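Local coordinates for protein putative NAD dependent dehydrogenase (Micromonospora echinospora, PDB 6NOR) that binds NAD in a Rossmann-fold domain and is probably an oxidoreductase of the GFO/IDH/MocA family that acts in gentamicin biosynthesis, at residues Arg110-Glu115 and Val137-Gly142; Gly26-Gly31 and Arg87-Ala92. All blocks are in the same frame, centred on the assembly; numbering follows the deposited sequence.

Interaction 1 of 2, residues Arg110-Glu115 and Val137-Gly142; sequences RNVLVE and VVLAHG. With NAD (nicotinamide-adenine-dinucleotide), chain G.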
loop_
_atom_site.group_PDB
_atom_site.type_symbol
_atom_site.label_atom_id
_atom_site.label_comp_id
_atom_site.label_asym_id
_atom_site.label_seq_id
_atom_site.Cartn_x
_atom_site.Cartn_y
_atom_site.Cartn_z
ATOM N N ARG A 110 -8.648 -32.028 -35.238
ATOM C CA ARG A 110 -8.417 -30.604 -34.997
ATOM C C ARG A 110 -7.663 -30.318 -33.709
ATOM O O ARG A 110 -7.816 -31.015 -32.710
ATOM C CB ARG A 110 -9.743 -29.862 -34.963
ATOM C CG ARG A 110 -10.084 -29.190 -36.237
ATOM C CD ARG A 110 -10.421 -30.191 -37.316
ATOM N NE ARG A 110 -11.264 -29.551 -38.312
ATOM C CZ ARG A 110 -12.068 -30.194 -39.134
ATOM N NH1 ARG A 110 -12.135 -31.509 -39.087
ATOM N NH2 ARG A 110 -12.809 -29.518 -39.995
ATOM N N ASN A 111 -6.856 -29.267 -33.740
ATOM C CA ASN A 111 -6.221 -28.766 -32.529
ATOM C C ASN A 111 -7.271 -28.141 -31.635
ATOM O O ASN A 111 -8.276 -27.637 -32.127
ATOM C CB ASN A 111 -5.149 -27.750 -32.869
ATOM C CG ASN A 111 -4.134 -28.292 -33.829
ATOM O OD1 ASN A 111 -3.132 -28.883 -33.428
ATOM N ND2 ASN A 111 -4.387 -28.097 -35.115
ATOM N N VAL A 112 -7.054 -28.180 -30.327
ATOM C CA VAL A 112 -8.079 -27.716 -29.420
ATOM C C VAL A 112 -7.501 -27.058 -28.155
ATOM O O VAL A 112 -6.546 -27.533 -27.561
ATOM C CB VAL A 112 -9.043 -28.887 -29.046
ATOM C CG1 VAL A 112 -8.364 -29.899 -28.174
ATOM C CG2 VAL A 112 -10.318 -28.365 -28.391
ATOM N N LEU A 113 -8.080 -25.918 -27.802
ATOM C CA LEU A 113 -7.836 -25.245 -26.541
ATOM C C LEU A 113 -9.092 -25.390 -25.709
ATOM O O LEU A 113 -10.133 -24.899 -26.105
ATOM C CB LEU A 113 -7.497 -23.767 -26.756
ATOM C CG LEU A 113 -7.539 -22.804 -25.565
ATOM C CD1 LEU A 113 -6.665 -23.297 -24.439
ATOM C CD2 LEU A 113 -7.107 -21.399 -25.961
ATOM N N VAL A 114 -8.987 -26.083 -24.579
ATOM C CA VAL A 114 -10.098 -26.272 -23.648
ATOM C C VAL A 114 -9.958 -25.383 -22.435
ATOM O O VAL A 114 -8.923 -25.366 -21.801
ATOM C CB VAL A 114 -10.190 -27.716 -23.134
ATOM C CG1 VAL A 114 -11.461 -27.902 -22.325
ATOM C CG2 VAL A 114 -10.118 -28.698 -24.289
ATOM N N GLU A 115 -10.999 -24.634 -22.122
ATOM C CA GLU A 115 -11.000 -23.847 -20.928
ATOM C C GLU A 115 -10.834 -24.712 -19.675
ATOM O O GLU A 115 -11.154 -25.888 -19.670
ATOM C CB GLU A 115 -12.279 -23.039 -20.826
ATOM C CG GLU A 115 -12.118 -21.605 -21.232
ATOM C CD GLU A 115 -10.986 -20.889 -20.490
ATOM O OE1 GLU A 115 -10.691 -21.232 -19.322
ATOM O OE2 GLU A 115 -10.398 -19.971 -21.086
ATOM N N VAL A 137 -2.234 -33.784 -32.724
ATOM C CA VAL A 137 -2.727 -32.407 -32.579
ATOM C C VAL A 137 -2.375 -31.809 -31.229
ATOM O O VAL A 137 -2.005 -32.512 -30.296
ATOM C CB VAL A 137 -4.257 -32.306 -32.754
ATOM C CG1 VAL A 137 -4.659 -32.693 -34.167
ATOM C CG2 VAL A 137 -4.968 -33.165 -31.730
ATOM N N VAL A 138 -2.481 -30.493 -31.136
ATOM C CA VAL A 138 -2.239 -29.812 -29.879
ATOM C C VAL A 138 -3.493 -29.861 -29.024
ATOM O O VAL A 138 -4.599 -29.562 -29.496
ATOM C CB VAL A 138 -1.816 -28.342 -30.086
ATOM C CG1 VAL A 138 -1.703 -27.614 -28.731
ATOM C CG2 VAL A 138 -0.510 -28.264 -30.870
ATOM N N LEU A 139 -3.300 -30.288 -27.779
ATOM C CA LEU A 139 -4.272 -30.128 -26.708
ATOM C C LEU A 139 -3.713 -29.098 -25.724
ATOM O O LEU A 139 -2.629 -29.260 -25.188
ATOM C CB LEU A 139 -4.544 -31.451 -25.992
ATOM C CG LEU A 139 -5.366 -31.407 -24.687
ATOM C CD1 LEU A 139 -6.745 -30.844 -24.904
ATOM C CD2 LEU A 139 -5.468 -32.790 -24.050
ATOM N N ALA A 140 -4.459 -28.033 -25.497
ATOM C CA ALA A 140 -3.990 -26.970 -24.642
ATOM C C ALA A 140 -5.096 -26.656 -23.683
ATOM O O ALA A 140 -6.254 -26.887 -24.002
ATOM C CB ALA A 140 -3.604 -25.743 -25.470
ATOM N N HIS A 141 -4.760 -26.145 -22.502
ATOM C CA HIS A 141 -5.795 -25.861 -21.507
ATOM C C HIS A 141 -5.714 -24.425 -21.011
ATOM O O HIS A 141 -4.646 -23.824 -20.990
ATOM C CB HIS A 141 -5.710 -26.829 -20.329
ATOM C CG HIS A 141 -4.473 -26.663 -19.501
ATOM N ND1 HIS A 141 -3.270 -27.244 -19.836
ATOM C CD2 HIS A 141 -4.251 -25.979 -18.354
ATOM C CE1 HIS A 141 -2.359 -26.919 -18.938
ATOM N NE2 HIS A 141 -2.927 -26.148 -18.028
ATOM N N GLY A 142 -6.859 -23.892 -20.597
ATOM C CA GLY A 142 -6.970 -22.483 -20.272
ATOM C C GLY A 142 -6.533 -22.011 -18.898
ATOM O O GLY A 142 -7.253 -21.243 -18.276
HETATM P PA NAD G . -21.094 -18.887 -19.817
HETATM O O1A NAD G . -22.336 -19.449 -19.085
HETATM O O2A NAD G . -21.014 -17.407 -19.801
HETATM O O5B NAD G . -21.119 -19.365 -21.311
HETATM C C5B NAD G . -21.331 -20.739 -21.582
HETATM C C4B NAD G . -21.770 -20.809 -23.069
HETATM O O4B NAD G . -21.718 -22.032 -23.515
HETATM C C3B NAD G . -23.218 -20.390 -23.173
HETATM O O3B NAD G . -23.327 -19.491 -24.193
HETATM C C2B NAD G . -23.974 -21.706 -23.507
HETATM O O2B NAD G . -25.155 -21.374 -24.324
HETATM C C1B NAD G . -23.118 -22.327 -24.212
HETATM N N9A NAD G . -23.276 -23.769 -24.187
HETATM C C8A NAD G . -23.718 -24.579 -23.204
HETATM N N7A NAD G . -23.634 -25.855 -23.653
HETATM C C5A NAD G . -23.151 -25.830 -24.896
HETATM C C6A NAD G . -22.887 -26.818 -25.798
HETATM N N6A NAD G . -23.061 -28.173 -25.627
HETATM N N1A NAD G . -22.385 -26.518 -26.988
HETATM C C2A NAD G . -22.156 -25.226 -27.327
HETATM N N3A NAD G . -22.429 -24.244 -26.434
HETATM C C4A NAD G . -22.917 -24.542 -25.225
HETATM O O3 NAD G . -19.848 -19.514 -19.138
HETATM P PN NAD G . -18.340 -19.001 -19.190
HETATM O O1N NAD G . -17.927 -18.428 -20.506
HETATM O O2N NAD G . -18.103 -18.008 -18.065
HETATM O O5D NAD G . -17.459 -20.279 -18.921
HETATM C C5D NAD G . -17.202 -21.214 -19.952
HETATM C C4D NAD G . -15.891 -21.963 -19.638
HETATM O O4D NAD G . -14.879 -21.157 -19.491
HETATM C C3D NAD G . -16.010 -22.715 -18.279
HETATM O O3D NAD G . -15.424 -23.883 -18.391
HETATM C C2D NAD G . -15.298 -21.782 -17.276
HETATM O O2D NAD G . -14.790 -22.584 -16.127
HETATM C C1D NAD G . -14.333 -21.261 -17.980
HETATM N N1N NAD G . -13.952 -19.960 -17.515
HETATM C C2N NAD G . -12.600 -19.635 -17.492
HETATM C C3N NAD G . -12.169 -18.383 -17.049
HETATM C C7N NAD G . -10.655 -18.112 -17.033
HETATM O O7N NAD G . -10.237 -17.108 -16.588
HETATM N N7N NAD G . -9.766 -19.103 -17.533
HETATM C C4N NAD G . -13.064 -17.434 -16.611
HETATM C C5N NAD G . -14.424 -17.749 -16.641
HETATM C C6N NAD G . -14.863 -19.022 -17.094
HETATM O O HOH W 1 -8.067 -19.040 -20.372
#
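With CG anti to its carbonyl carbon (chi1 -55°), Asn111 leans across to Val138, beside strand 139-141, where its OD1 takes the amide of Val138 in an almost straight bond, N to OD1 2.9 Å. The side chain thus adds a rung at the N-terminal end of the backbone ladder and fills the place of a main-chain acceptor. Its ND2 end is held by Arg87 O. Leu139, with CG anti to the backbone N (chi1 170°), lies beside Val112 and points the same way, CD1 to CG1 3.8 Å; the same CD1 meets Val114 CG2 at 4.0 Å. The strands run parallel, and the amides of Val112 and Val114 bond Val138 O and Ala140 O, while those of Ala140 and Gly142 return to Val112 O and Val114 O. At the C-terminal end, Glu115 and Gly142 border the cofactor. Glu115, bent at chi2, offers OE1 to the carboxamide N7N of NAD at 2.9 Å, while OE2 bonds His39 and a water that also reaches Gly142 O. Both strands belong to one beta-alpha-beta unit with helix 122-134 between them; Val112 and Val114 pack on helix 98-107, Ala140 and Val138 on helix 313-326, and strand 86-91 flanks strand 111-114.

Interaction 2 of 2, residues Gly26-Gly31 and Arg87-Ala92; sequences GVAVVG and RFVVVA. With NAD (nicotinamide-adenine-dinucleotide), chain G.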
loop_
_atom_site.group_PDB
_atom_site.type_symbol
_atom_site.label_atom_id
_atom_site.label_comp_id
_atom_site.label_asym_id
_atom_site.label_seq_id
_atom_site.Cartn_x
_atom_site.Cartn_y
_atom_site.Cartn_z
ATOM N N GLY A 26 -7.796 -21.052 -39.426
ATOM C CA GLY A 26 -9.234 -21.000 -39.269
ATOM C C GLY A 26 -9.594 -21.523 -37.897
ATOM O O GLY A 26 -9.105 -22.580 -37.483
ATOM N N VAL A 27 -10.456 -20.785 -37.201
ATOM C CA VAL A 27 -10.789 -21.082 -35.817
ATOM C C VAL A 27 -12.294 -21.224 -35.617
ATOM O O VAL A 27 -13.071 -20.478 -36.209
ATOM C CB VAL A 27 -10.257 -19.979 -34.903
ATOM C CG1 VAL A 27 -10.554 -20.284 -33.438
ATOM C CG2 VAL A 27 -8.769 -19.802 -35.122
ATOM N N ALA A 28 -12.703 -22.195 -34.810
ATOM C CA ALA A 28 -14.075 -22.223 -34.298
ATOM C C ALA A 28 -14.087 -21.987 -32.792
ATOM O O ALA A 28 -13.221 -22.462 -32.069
ATOM C CB ALA A 28 -14.754 -23.534 -34.624
ATOM N N VAL A 29 -15.076 -21.243 -32.327
ATOM C CA VAL A 29 -15.259 -21.022 -30.908
ATOM C C VAL A 29 -16.552 -21.693 -30.487
ATOM O O VAL A 29 -17.587 -21.441 -31.069
ATOM C CB VAL A 29 -15.293 -19.522 -30.561
ATOM C CG1 VAL A 29 -15.719 -19.305 -29.121
ATOM C CG2 VAL A 29 -13.938 -18.902 -30.797
ATOM N N VAL A 30 -16.471 -22.563 -29.488
ATOM C CA VAL A 30 -17.623 -23.306 -29.012
ATOM C C VAL A 30 -17.985 -22.780 -27.642
ATOM O O VAL A 30 -17.187 -22.847 -26.716
ATOM C CB VAL A 30 -17.348 -24.806 -28.916
ATOM C CG1 VAL A 30 -18.638 -25.566 -28.560
ATOM C CG2 VAL A 30 -16.720 -25.329 -30.209
ATOM N N GLY A 31 -19.195 -22.263 -27.510
ATOM C CA GLY A 31 -19.572 -21.553 -26.312
ATOM C C GLY A 31 -19.318 -20.082 -26.540
ATOM O O GLY A 31 -18.183 -19.634 -26.455
ATOM N N ARG A 87 -8.960 -25.462 -38.204
ATOM C CA ARG A 87 -7.864 -26.312 -37.758
ATOM C C ARG A 87 -7.674 -26.200 -36.248
ATOM O O ARG A 87 -6.881 -26.925 -35.643
ATOM C CB ARG A 87 -6.573 -25.935 -38.481
ATOM C CG ARG A 87 -6.458 -26.502 -39.905
ATOM C CD ARG A 87 -5.233 -25.923 -40.598
ATOM N NE ARG A 87 -3.988 -26.244 -39.900
ATOM C CZ ARG A 87 -2.901 -25.477 -39.922
ATOM N NH1 ARG A 87 -2.907 -24.334 -40.603
ATOM N NH2 ARG A 87 -1.813 -25.846 -39.252
ATOM N N PHE A 88 -8.412 -25.280 -35.645
ATOM C CA PHE A 88 -8.206 -24.946 -34.263
ATOM C C PHE A 88 -9.535 -24.587 -33.626
ATOM O O PHE A 88 -10.258 -23.730 -34.109
ATOM C CB PHE A 88 -7.200 -23.802 -34.152
ATOM C CG PHE A 88 -7.008 -23.276 -32.755
ATOM C CD1 PHE A 88 -6.662 -24.118 -31.722
ATOM C CD2 PHE A 88 -7.171 -21.928 -32.487
ATOM C CE1 PHE A 88 -6.478 -23.633 -30.436
ATOM C CE2 PHE A 88 -6.986 -21.423 -31.202
ATOM C CZ PHE A 88 -6.636 -22.282 -30.174
ATOM N N VAL A 89 -9.860 -25.271 -32.544
ATOM C CA VAL A 89 -11.132 -25.080 -31.883
ATOM C C VAL A 89 -10.923 -24.694 -30.421
ATOM O O VAL A 89 -10.146 -25.319 -29.711
ATOM C CB VAL A 89 -11.993 -26.352 -31.957
ATOM C CG1 VAL A 89 -13.355 -26.107 -31.329
ATOM C CG2 VAL A 89 -12.121 -26.822 -33.402
ATOM N N VAL A 90 -11.602 -23.633 -30.005
ATOM C CA VAL A 90 -11.639 -23.186 -28.629
ATOM C C VAL A 90 -12.935 -23.659 -27.980
ATOM O O VAL A 90 -14.029 -23.377 -28.479
ATOM C CB VAL A 90 -11.546 -21.647 -28.521
ATOM C CG1 VAL A 90 -11.686 -21.206 -27.058
ATOM C CG2 VAL A 90 -10.236 -21.169 -29.054
ATOM N N VAL A 91 -12.802 -24.383 -26.874
ATOM C CA VAL A 91 -13.953 -24.900 -26.144
ATOM C C VAL A 91 -14.180 -24.167 -24.820
ATOM O O VAL A 91 -13.447 -24.344 -23.856
ATOM C CB VAL A 91 -13.804 -26.392 -25.877
ATOM C CG1 VAL A 91 -14.994 -26.910 -25.106
ATOM C CG2 VAL A 91 -13.677 -27.133 -27.179
ATOM N N ALA A 92 -15.208 -23.333 -24.795
ATOM C CA ALA A 92 -15.511 -22.517 -23.635
ATOM C C ALA A 92 -16.953 -22.739 -23.235
ATOM O O ALA A 92 -17.759 -21.824 -23.243
ATOM C CB ALA A 92 -15.248 -21.026 -23.935
HETATM P PA NAD G . -21.094 -18.887 -19.817
HETATM O O1A NAD G . -22.336 -19.449 -19.085
HETATM O O2A NAD G . -21.014 -17.407 -19.801
HETATM O O5B NAD G . -21.119 -19.365 -21.311
HETATM C C5B NAD G . -21.331 -20.739 -21.582
HETATM C C4B NAD G . -21.770 -20.809 -23.069
HETATM O O4B NAD G . -21.718 -22.032 -23.515
HETATM C C3B NAD G . -23.218 -20.390 -23.173
HETATM O O3B NAD G . -23.327 -19.491 -24.193
HETATM C C2B NAD G . -23.974 -21.706 -23.507
HETATM O O2B NAD G . -25.155 -21.374 -24.324
HETATM C C1B NAD G . -23.118 -22.327 -24.212
HETATM N N9A NAD G . -23.276 -23.769 -24.187
HETATM C C8A NAD G . -23.718 -24.579 -23.204
HETATM N N7A NAD G . -23.634 -25.855 -23.653
HETATM C C5A NAD G . -23.151 -25.830 -24.896
HETATM C C6A NAD G . -22.887 -26.818 -25.798
HETATM N N6A NAD G . -23.061 -28.173 -25.627
HETATM N N1A NAD G . -22.385 -26.518 -26.988
HETATM C C2A NAD G . -22.156 -25.226 -27.327
HETATM N N3A NAD G . -22.429 -24.244 -26.434
HETATM C C4A NAD G . -22.917 -24.542 -25.225
HETATM O O3 NAD G . -19.848 -19.514 -19.138
HETATM P PN NAD G . -18.340 -19.001 -19.190
HETATM O O1N NAD G . -17.927 -18.428 -20.506
HETATM O O2N NAD G . -18.103 -18.008 -18.065
HETATM O O5D NAD G . -17.459 -20.279 -18.921
HETATM C C5D NAD G . -17.202 -21.214 -19.952
HETATM C C4D NAD G . -15.891 -21.963 -19.638
HETATM O O4D NAD G . -14.879 -21.157 -19.491
HETATM C C3D NAD G . -16.010 -22.715 -18.279
HETATM O O3D NAD G . -15.424 -23.883 -18.391
HETATM C C2D NAD G . -15.298 -21.782 -17.276
HETATM O O2D NAD G . -14.790 -22.584 -16.127
HETATM C C1D NAD G . -14.333 -21.261 -17.980
HETATM N N1N NAD G . -13.952 -19.960 -17.515
HETATM C C2N NAD G . -12.600 -19.635 -17.492
HETATM C C3N NAD G . -12.169 -18.383 -17.049
HETATM C C7N NAD G . -10.655 -18.112 -17.033
HETATM O O7N NAD G . -10.237 -17.108 -16.588
HETATM N N7N NAD G . -9.766 -19.103 -17.533
HETATM C C4N NAD G . -13.064 -17.434 -16.611
HETATM C C5N NAD G . -14.424 -17.749 -16.641
HETATM C C6N NAD G . -14.863 -19.022 -17.094
#
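This is a parallel pairing of two central strands of the nucleotide-binding sheet, 26-30 and 87-91, whose C-terminal ends stop at the bound NAD. Their short axes run 4.7 Å apart and their directions differ by 19°. The backbone ladder is regular from Ala28 N to Phe88 O (3.0 Å) up to Ala92 N on Val30 O (2.8 Å). At the N-terminal end Gly26 O receives Arg87 N in a nearly straight bond and Phe88 N in a weak one. Side chains alternate between the two faces. On one, Val27 lies beside Phe88, its CG2 meeting the ring edge in the ring plane, 3.7 Å from CD2. On the other, Val30 crosses Val89, CG2 to CG1 3.6 Å, while its CG1, anti to the backbone N (chi1 -174°), is carried to the adenine, 3.7 Å from C2A. This is the classical Rossmann layout, in which the first strand leads into a glycine-rich turn of the GxGxxG type; Gly31 fits its first position, its phi of 94° and the nearby Ala92 O leaving little place for a side chain. Cut back to an alanine, Val30 would lose both methyls, which is likely to open a gap beside Val89 CG1 and remove an apolar contact at C2A of the adenine. Gly31 CA lies 3.6 Å from the ribose O4B, and Ala92 O stands 3.4 Å from C5D of the other ribose. Helix 98-107 packs against Val30, Val89 and Val91, whereas helix 34-44 meets Val90 on the face of Val27 and Phe88, and also Ala92 beyond the strand end.

How the interactions relate
From the N terminus, the chain first lays down strand 25-30, then passes through strands 49-55 and 72-74 with their helices before strand 86-91 returns beside it and interaction 2 closes this long loop. Helix 98-107 follows and leads to strand 111-114; helix 122-134 then brings the chain to strand 139-141, where interaction 1 closes a much shorter loop. The two loops are in series, neither nested nor crossing. Strands 86-91 and 111-114 are neighbours, so the contacts join side by side, their centres about 9 Å apart, into a continuous four-strand part of the parallel sheet. Both reach NAD, interaction 2 at its adenosine side and a second ribose, interaction 1 at the nicotinamide and its ribose.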